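Long-range contact in 6-aminohexanoate-dimer hydrolase (Bacillus anthracis, PDB 4GB7), which probably hydrolyses the amide bond of the 6-aminohexanoate dimer, as a serine hydrolase of the beta-lactamase clan: residues 113-118 with 413-418. Numbering follows the deposited sequence.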
# COMPACT_ATOMS: atom_id res chain seq x y z
N PHE A 113 -6.81 13.03 4.69
CA PHE A 113 -7.35 13.09 3.35
C PHE A 113 -6.64 14.23 2.64
O PHE A 113 -6.69 15.35 3.09
CB PHE A 113 -8.86 13.22 3.38
CG PHE A 113 -9.51 13.08 2.06
CD1 PHE A 113 -9.70 11.82 1.50
CD2 PHE A 113 -9.92 14.19 1.33
CE1 PHE A 113 -10.32 11.68 0.28
CE2 PHE A 113 -10.58 14.05 0.13
CZ PHE A 113 -10.75 12.79 -0.42
N VAL A 114 -5.92 13.90 1.58
CA VAL A 114 -5.16 14.88 0.80
C VAL A 114 -5.53 14.77 -0.69
O VAL A 114 -5.47 13.65 -1.28
CB VAL A 114 -3.66 14.65 0.96
CG1 VAL A 114 -2.84 15.56 0.05
CG2 VAL A 114 -3.23 14.79 2.45
N VAL A 115 -5.83 15.92 -1.29
CA VAL A 115 -6.15 16.04 -2.71
C VAL A 115 -5.16 17.01 -3.38
O VAL A 115 -5.01 18.16 -3.00
CB VAL A 115 -7.58 16.52 -2.97
CG1 VAL A 115 -7.86 16.57 -4.48
CG2 VAL A 115 -8.60 15.72 -2.18
N VAL A 116 -4.48 16.50 -4.40
CA VAL A 116 -3.52 17.24 -5.20
C VAL A 116 -4.08 17.26 -6.64
O VAL A 116 -4.61 16.25 -7.13
CB VAL A 116 -2.16 16.58 -5.20
CG1 VAL A 116 -1.14 17.40 -6.01
CG2 VAL A 116 -1.64 16.45 -3.78
N HIS A 117 -3.98 18.41 -7.29
CA HIS A 117 -4.57 18.64 -8.64
C HIS A 117 -3.63 19.50 -9.43
O HIS A 117 -3.21 20.57 -8.99
CB HIS A 117 -5.91 19.32 -8.53
CG HIS A 117 -6.61 19.49 -9.84
ND1 HIS A 117 -7.19 20.65 -10.21
CD2 HIS A 117 -6.80 18.58 -10.90
CE1 HIS A 117 -7.75 20.49 -11.45
NE2 HIS A 117 -7.49 19.24 -11.88
N ASN A 118 -3.19 18.98 -10.58
CA ASN A 118 -2.18 19.65 -11.39
C ASN A 118 -0.94 20.02 -10.57
O ASN A 118 -0.30 21.07 -10.77
CB ASN A 118 -2.74 20.90 -12.13
CG ASN A 118 -3.85 20.57 -13.11
OD1 ASN A 118 -3.70 19.66 -13.93
ND2 ASN A 118 -4.95 21.30 -13.05
N ILE A 413 -15.06 14.32 -7.28
CA ILE A 413 -14.10 15.36 -6.92
C ILE A 413 -13.28 15.81 -8.14
O ILE A 413 -13.12 16.99 -8.39
CB ILE A 413 -13.17 14.96 -5.74
CG1 ILE A 413 -13.98 14.80 -4.46
CG2 ILE A 413 -12.01 15.99 -5.60
CD1 ILE A 413 -13.23 14.09 -3.35
N ALA A 414 -12.72 14.85 -8.88
CA ALA A 414 -11.97 15.17 -10.09
C ALA A 414 -12.80 16.05 -11.05
O ALA A 414 -12.30 17.03 -11.61
CB ALA A 414 -11.54 13.87 -10.80
N HIS A 415 -14.04 15.67 -11.32
CA HIS A 415 -14.83 16.40 -12.30
C HIS A 415 -15.14 17.82 -11.79
O HIS A 415 -15.21 18.76 -12.56
CB HIS A 415 -16.13 15.66 -12.59
CG HIS A 415 -15.92 14.39 -13.35
ND1 HIS A 415 -16.92 13.52 -13.62
CD2 HIS A 415 -14.75 13.81 -13.86
CE1 HIS A 415 -16.41 12.48 -14.33
NE2 HIS A 415 -15.09 12.66 -14.44
N HIS A 416 -15.35 17.95 -10.49
CA HIS A 416 -15.50 19.27 -9.86
C HIS A 416 -14.29 20.16 -10.02
O HIS A 416 -14.41 21.32 -10.42
CB HIS A 416 -15.87 19.09 -8.41
CG HIS A 416 -15.93 20.38 -7.64
ND1 HIS A 416 -16.99 21.21 -7.70
CD2 HIS A 416 -15.03 20.95 -6.79
CE1 HIS A 416 -16.78 22.26 -6.90
NE2 HIS A 416 -15.57 22.10 -6.34
N LEU A 417 -13.10 19.61 -9.77
CA LEU A 417 -11.85 20.35 -9.88
C LEU A 417 -11.55 20.70 -11.34
O LEU A 417 -10.90 21.72 -11.62
CB LEU A 417 -10.71 19.52 -9.26
CG LEU A 417 -10.76 19.29 -7.75
CD1 LEU A 417 -9.59 18.45 -7.33
CD2 LEU A 417 -10.82 20.59 -6.94
N GLU A 418 -12.01 19.87 -12.27
CA GLU A 418 -11.84 20.13 -13.68
C GLU A 418 -12.89 21.10 -14.22
O GLU A 418 -12.84 21.44 -15.37
CB GLU A 418 -11.85 18.80 -14.47
CG GLU A 418 -10.63 17.90 -14.29
CD GLU A 418 -9.39 18.43 -14.99
OE1 GLU A 418 -9.30 18.23 -16.21
OE2 GLU A 418 -8.52 19.05 -14.33
O HOH W 1 -7.22 21.51 -14.85
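In the alpha/beta domain of this beta-lactamase-like fold, the C-terminal helix 402-417 packs against the antiparallel five-stranded sheet, and here its last turn meets the end of strand 110-117. The short axes cross at -43° and approach to 10.4 Å. Alternation along the strand turns Phe113, Val115 and His117 toward the helix, while Val114 and Val116 pack on helix 307-318 across the sheet. Leu417 and Ile413, one helical turn apart, supply the apolar half: Leu417 CD1 lies 3.8 Å from Val115 CG1, and Ile413 CD1 meets the ring edge of Phe113, 4.1 Å from Phe113 CZ. His117, the residue most covered, packs one ring face against Leu417 in a CH-pi contact, Leu417 CB being 3.9 Å from the ring centroid. Its edge serves Glu418, just past the helix end: His117 NE2 donates a 2.7 Å hydrogen bond to Glu418 OE2. Asn118, whose OD1 is hydrogen-bonded to Lys386 NZ, reaches the same carboxylate oxygen through a water 2.9 Å from Asn118 ND2 and 2.8 Å from Glu418 OE2.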